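PDB 3GMF: protein-disulfide isomerase from Novosphingobium aromaticivorans, which probably acts as a thioredoxin-fold thiol-disulfide oxidoreductase or isomerase that forms or rearranges disulfide bonds in other proteins. Local coordinates for residues E54-V59 against T157-N162; V20-Y25 against Y164-T169. All blocks are in the same frame, centred on the assembly; numbering follows the deposited sequence.

Contact 1: E54-V59 against T157-N162; sequences EVRNFV and TDEAIN
Val59 donates its backbone N-H to the hydroxyl of Thr157, with N and OG1 3.0 Å apart and an angle of 168° at the hydrogen. The same hydroxyl is hydrogen-bonded to Leu153 O one turn earlier in its helix, so OG1 ties the loop just after strand 51-57 to the helix. Earlier, within the strand, Arg56 joins two carboxylates. Its NE lies 3.0 Å from Glu54 OE2, and NH2 reaches the same oxygen, both from one face of the carboxylate. In the conformer described, NH1 approaches Glu159 OE1 obliquely in a long salt bridge of 3.7 Å, the guanidinium and carboxylate planes turned 59° apart. Glu54 also has a salt bridge to Arg18 and a hydrogen bond to His7.

The apolar part is carried by Phe58, where CG, anti to the backbone N (chi1 -174°), is set nearer the helix than CB. The methyl CG2 of Thr157 lies over one ring face in a CH-pi contact, 4.3 Å from the centroid and nearer the rim than the middle. Ala160 CB meets the ring edge in its plane, 3.7 Å from CD1, while Ile161 CG1 packs against CE1 and CZ. This is structural packing within the thioredoxin fold: helix 147-164 is fastened to the end of strand 51-57, paired with 17-23, and to the two residues that follow, while helix 76-88 packs against Val55 and Asn57.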
loop_
_atom_site.group_PDB
_atom_site.type_symbol
_atom_site.label_atom_id
_atom_site.label_comp_id
_atom_site.label_asym_id
_atom_site.label_seq_id
_atom_site.Cartn_x
_atom_site.Cartn_y
_atom_site.Cartn_z
ATOM N N GLU A 54 3.281 10.721 2.670
ATOM C CA GLU A 54 2.895 9.794 3.701
ATOM C C GLU A 54 2.022 8.716 3.066
ATOM O O GLU A 54 0.896 8.988 2.654
ATOM C CB GLU A 54 2.112 10.505 4.787
ATOM C CG GLU A 54 1.744 9.631 5.951
ATOM C CD GLU A 54 1.092 10.440 7.054
ATOM O OE1 GLU A 54 1.414 11.644 7.190
ATOM O OE2 GLU A 54 0.269 9.878 7.780
ATOM N N VAL A 55 2.552 7.509 2.967
ATOM C CA VAL A 55 1.820 6.400 2.357
ATOM C C VAL A 55 1.063 5.690 3.448
ATOM O O VAL A 55 1.642 5.276 4.451
ATOM C CB VAL A 55 2.776 5.445 1.616
ATOM C CG1 VAL A 55 2.054 4.170 1.165
ATOM C CG2 VAL A 55 3.386 6.170 0.430
ATOM N N ARG A 56 -0.246 5.608 3.265
ATOM C CA ARG A 56 -1.057 4.836 4.188
ATOM C C ARG A 56 -1.621 3.610 3.493
ATOM O O ARG A 56 -2.167 3.676 2.376
ATOM C CB ARG A 56 -2.158 5.671 4.822
ATOM C CG ARG A 56 -1.650 6.850 5.644
ATOM C CD ARG A 56 -2.828 7.642 6.135
ATOM N NE ARG A 56 -2.427 8.867 6.813
ATOM C CZ ARG A 56 -3.260 9.650 7.488
ATOM N NH1 ARG A 56 -4.545 9.327 7.603
ATOM N NH2 ARG A 56 -2.803 10.749 8.056
ATOM N N ASN A 57 -1.444 2.471 4.159
ATOM C CA ASN A 57 -1.983 1.212 3.654
ATOM C C ASN A 57 -3.466 1.155 3.963
ATOM O O ASN A 57 -3.886 0.916 5.101
ATOM C CB ASN A 57 -1.256 0.017 4.261
ATOM C CG ASN A 57 0.217 0.011 3.934
ATOM O OD1 ASN A 57 1.067 0.112 4.821
ATOM N ND2 ASN A 57 0.528 -0.108 2.669
ATOM N N PHE A 58 -4.260 1.389 2.930
ATOM C CA PHE A 58 -5.706 1.320 3.060
ATOM C C PHE A 58 -6.075 -0.104 2.651
ATOM O O PHE A 58 -6.177 -0.410 1.456
ATOM C CB PHE A 58 -6.354 2.335 2.130
ATOM C CG PHE A 58 -7.837 2.439 2.295
ATOM C CD1 PHE A 58 -8.379 3.152 3.351
ATOM C CD2 PHE A 58 -8.695 1.802 1.389
ATOM C CE1 PHE A 58 -9.763 3.240 3.508
ATOM C CE2 PHE A 58 -10.082 1.888 1.522
ATOM C CZ PHE A 58 -10.614 2.607 2.578
ATOM N N VAL A 59 -6.293 -0.964 3.651
ATOM C CA VAL A 59 -6.407 -2.402 3.373
ATOM C C VAL A 59 -7.854 -2.784 3.077
ATOM O O VAL A 59 -8.717 -2.634 3.949
ATOM C CB VAL A 59 -5.882 -3.215 4.568
ATOM C CG1 VAL A 59 -6.102 -4.710 4.311
ATOM C CG2 VAL A 59 -4.386 -2.914 4.827
ATOM N N THR A 157 -6.895 1.428 8.821
ATOM C CA THR A 157 -7.814 1.456 7.695
ATOM C C THR A 157 -9.177 1.975 8.163
ATOM O O THR A 157 -9.812 2.813 7.486
ATOM C CB THR A 157 -7.953 0.040 7.069
ATOM O OG1 THR A 157 -6.672 -0.343 6.544
ATOM C CG2 THR A 157 -9.005 0.029 5.932
ATOM N N ASP A 158 -9.614 1.494 9.323
ATOM C CA ASP A 158 -10.900 1.926 9.878
ATOM C C ASP A 158 -10.858 3.445 10.154
ATOM O O ASP A 158 -11.879 4.117 9.956
ATOM C CB ASP A 158 -11.223 1.171 11.170
ATOM C CG ASP A 158 -11.642 -0.286 10.931
ATOM O OD1 ASP A 158 -11.904 -0.690 9.762
ATOM O OD2 ASP A 158 -11.694 -1.023 11.941
ATOM N N GLU A 159 -9.707 3.963 10.591
ATOM C CA GLU A 159 -9.523 5.433 10.832
ATOM C C GLU A 159 -9.747 6.235 9.556
ATOM O O GLU A 159 -10.412 7.280 9.572
ATOM C CB GLU A 159 -8.132 5.742 11.416
ATOM C CG GLU A 159 -7.947 7.200 11.952
ATOM C CD GLU A 159 -7.467 8.236 10.922
ATOM O OE1 GLU A 159 -7.145 7.885 9.767
ATOM O OE2 GLU A 159 -7.413 9.435 11.278
ATOM N N ALA A 160 -9.181 5.743 8.449
ATOM C CA ALA A 160 -9.389 6.354 7.132
ATOM C C ALA A 160 -10.868 6.360 6.716
ATOM O O ALA A 160 -11.391 7.382 6.238
ATOM C CB ALA A 160 -8.542 5.636 6.090
ATOM N N ILE A 161 -11.532 5.219 6.890
ATOM C CA ILE A 161 -12.938 5.064 6.544
ATOM C C ILE A 161 -13.788 5.991 7.427
ATOM O O ILE A 161 -14.617 6.743 6.919
ATOM C CB ILE A 161 -13.380 3.590 6.704
ATOM C CG1 ILE A 161 -12.715 2.722 5.624
ATOM C CG2 ILE A 161 -14.910 3.464 6.657
ATOM C CD1 ILE A 161 -13.042 1.233 5.782
ATOM N N ASN A 162 -13.528 5.972 8.732
ATOM C CA ASN A 162 -14.354 6.732 9.679
ATOM C C ASN A 162 -14.130 8.247 9.647
ATOM O O ASN A 162 -15.093 9.008 9.542
ATOM C CB ASN A 162 -14.147 6.238 11.103
ATOM C CG ASN A 162 -15.034 6.984 12.091
ATOM O OD1 ASN A 162 -16.237 7.110 11.873
ATOM N ND2 ASN A 162 -14.438 7.506 13.133
#

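Contact 2: V20-Y25 against Y164-T169; sequences VEFVSY and YNVSGT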
loop_
_atom_site.group_PDB
_atom_site.type_symbol
_atom_site.label_atom_id
_atom_site.label_comp_id
_atom_site.label_asym_id
_atom_site.label_seq_id
_atom_site.Cartn_x
_atom_site.Cartn_y
_atom_site.Cartn_z
ATOM N N VAL A 20 -0.687 12.947 1.619
ATOM C CA VAL A 20 -1.076 11.640 2.162
ATOM C C VAL A 20 -1.735 10.838 1.051
ATOM O O VAL A 20 -2.628 11.353 0.389
ATOM C CB VAL A 20 -2.078 11.789 3.296
ATOM C CG1 VAL A 20 -2.591 10.418 3.751
ATOM C CG2 VAL A 20 -1.413 12.520 4.468
ATOM N N GLU A 21 -1.320 9.582 0.888
ATOM C CA GLU A 21 -1.845 8.687 -0.168
ATOM C C GLU A 21 -2.486 7.508 0.541
ATOM O O GLU A 21 -1.825 6.885 1.367
ATOM C CB GLU A 21 -0.706 8.133 -1.038
ATOM C CG GLU A 21 0.187 9.190 -1.723
ATOM C CD GLU A 21 1.235 8.565 -2.659
ATOM O OE1 GLU A 21 1.496 7.353 -2.555
ATOM O OE2 GLU A 21 1.779 9.293 -3.510
ATOM N N PHE A 22 -3.777 7.250 0.274
ATOM C CA PHE A 22 -4.459 6.063 0.788
ATOM C C PHE A 22 -4.467 5.103 -0.368
ATOM O O PHE A 22 -5.122 5.359 -1.392
ATOM C CB PHE A 22 -5.903 6.383 1.200
ATOM C CG PHE A 22 -6.012 7.401 2.306
ATOM C CD1 PHE A 22 -5.991 7.008 3.642
ATOM C CD2 PHE A 22 -6.171 8.750 2.009
ATOM C CE1 PHE A 22 -6.113 7.960 4.675
ATOM C CE2 PHE A 22 -6.312 9.689 3.033
ATOM C CZ PHE A 22 -6.257 9.293 4.364
ATOM N N VAL A 23 -3.723 4.009 -0.240
ATOM C CA VAL A 23 -3.525 3.105 -1.388
ATOM C C VAL A 23 -3.719 1.646 -0.969
ATOM O O VAL A 23 -3.566 1.294 0.200
ATOM C CB VAL A 23 -2.137 3.277 -2.079
ATOM C CG1 VAL A 23 -1.963 4.736 -2.621
ATOM C CG2 VAL A 23 -0.996 2.891 -1.120
ATOM N N SER A 24 -4.006 0.805 -1.962
ATOM C CA SER A 24 -4.322 -0.596 -1.720
ATOM C C SER A 24 -3.549 -1.459 -2.705
ATOM O O SER A 24 -3.533 -1.140 -3.892
ATOM C CB SER A 24 -5.811 -0.811 -1.944
ATOM O OG SER A 24 -6.108 -2.192 -2.140
ATOM N N TYR A 25 -2.948 -2.551 -2.216
ATOM C CA TYR A 25 -2.112 -3.436 -3.091
ATOM C C TYR A 25 -2.886 -4.192 -4.158
ATOM O O TYR A 25 -2.292 -4.668 -5.130
ATOM C CB TYR A 25 -1.266 -4.419 -2.267
ATOM C CG TYR A 25 -0.248 -3.718 -1.399
ATOM C CD1 TYR A 25 0.862 -3.085 -1.981
ATOM C CD2 TYR A 25 -0.385 -3.678 -0.005
ATOM C CE1 TYR A 25 1.802 -2.423 -1.205
ATOM C CE2 TYR A 25 0.579 -2.996 0.806
ATOM C CZ TYR A 25 1.661 -2.379 0.180
ATOM O OH TYR A 25 2.592 -1.719 0.950
ATOM N N TYR A 164 -12.266 10.083 7.358
ATOM C CA TYR A 164 -12.083 10.747 6.070
ATOM C C TYR A 164 -13.004 10.294 4.962
ATOM O O TYR A 164 -12.946 10.841 3.857
ATOM C CB TYR A 164 -10.608 10.674 5.657
ATOM C CG TYR A 164 -9.712 11.311 6.684
ATOM C CD1 TYR A 164 -9.876 12.658 7.033
ATOM C CD2 TYR A 164 -8.723 10.579 7.334
ATOM C CE1 TYR A 164 -9.068 13.255 7.983
ATOM C CE2 TYR A 164 -7.907 11.168 8.290
ATOM C CZ TYR A 164 -8.083 12.512 8.609
ATOM O OH TYR A 164 -7.286 13.118 9.554
ATOM N N ASN A 165 -13.857 9.322 5.269
ATOM C CA ASN A 165 -14.813 8.796 4.309
ATOM C C ASN A 165 -14.112 8.195 3.101
ATOM O O ASN A 165 -14.666 8.174 2.002
ATOM C CB ASN A 165 -15.783 9.892 3.863
ATOM C CG ASN A 165 -16.413 10.623 5.032
ATOM O OD1 ASN A 165 -16.947 10.004 5.953
ATOM N ND2 ASN A 165 -16.353 11.949 5.002
ATOM N N VAL A 166 -12.892 7.709 3.306
ATOM C CA VAL A 166 -12.133 7.130 2.189
ATOM C C VAL A 166 -12.890 5.910 1.685
ATOM O O VAL A 166 -13.274 5.008 2.449
ATOM C CB VAL A 166 -10.641 6.781 2.556
ATOM C CG1 VAL A 166 -9.914 6.167 1.346
ATOM C CG2 VAL A 166 -9.895 8.012 3.012
ATOM N N SER A 167 -13.137 5.914 0.388
ATOM C CA SER A 167 -13.873 4.854 -0.247
ATOM C C SER A 167 -13.110 4.249 -1.440
ATOM O O SER A 167 -12.675 3.094 -1.398
ATOM C CB SER A 167 -15.220 5.428 -0.698
ATOM O OG SER A 167 -15.991 4.444 -1.321
ATOM N N GLY A 168 -12.965 5.026 -2.508
ATOM C CA GLY A 168 -12.186 4.600 -3.670
ATOM C C GLY A 168 -10.689 4.767 -3.424
ATOM O O GLY A 168 -10.270 5.534 -2.566
ATOM N N THR A 169 -9.888 4.017 -4.176
ATOM C CA THR A 169 -8.422 4.115 -4.121
ATOM C C THR A 169 -7.827 4.318 -5.530
ATOM O O THR A 169 -8.434 3.884 -6.513
ATOM C CB THR A 169 -7.812 2.869 -3.476
ATOM O OG1 THR A 169 -8.392 1.708 -4.082
ATOM C CG2 THR A 169 -8.074 2.872 -1.945
#
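Phe22 meets Val166 and Tyr164 with its ring, the centre of an almost wholly apolar contact. One methyl of Val166, CG2, sits squarely over the middle of that ring, 3.8 Å from the centroid and only 5° off the normal, so that all six ring carbons lie at nearly equal range from it. The second methyl, CG1, comes within 4.0 Å of Phe22 CB. Val20 CG1 of the same strand covers the opposite face, offset toward the rim, and the ring is sandwiched between two valine methyls. Its CG, anti to the carbonyl carbon (chi1 -62°), is thereby placed 4.0 Å from Val166 CG2. At the far end of the ring CZ touches Tyr164 CD2 at 4.1 Å, the two side chains crossing at about a right angle. An alanine in place of Phe22 would probably open a gap between Val20 and Val166 and leave the Val166 CG2 methyl and Tyr164 CD2 without their aromatic partner.

The backbone of Phe22 also takes part, its O lying 3.9 Å from Thr169 CG2. Two residues on, Ser24 CB approaches Thr169 OG1 at 4.2 Å, a loose packing contact; the serine hydroxyl is engaged by Asp64 and Arg60 instead.

The loop 164-169 leaves helix 147-164 through Asn165, which has positive phi, and leads into strand 171-174, the antiparallel neighbour of strand 17-23. Backbone hydrogen bonds pair Phe22 with Ser171 and Val20 with Met173. Thr169 touches Cys27 and Cys30, a CxxC pair at the start of helix 28-46 consistent with a thioredoxin-type active site; the loop thus lies against the central strand and that probable redox centre together.

Contacts 1 and 2 lie about 6 Å apart between centres and share the sheet, since strands 51-57 and 17-23 are parallel neighbours; Arg56 N to Glu21 O and Phe58 N to Val23 O, both 2.8 Å, are probable hydrogen bonds between them. Helix 147-164 supplies the partner of contact 1, and its last residue with the loop after it that of contact 2. Contact 2 is buried and nearly all apolar. Contact 1, only partly buried, adds a buried hydroxyl-to-backbone bond and, toward its more exposed side, a charged network. Phe58 and Val166, one from each contact, touch, and so do Ala160 and Phe22, merging both into one apolar layer.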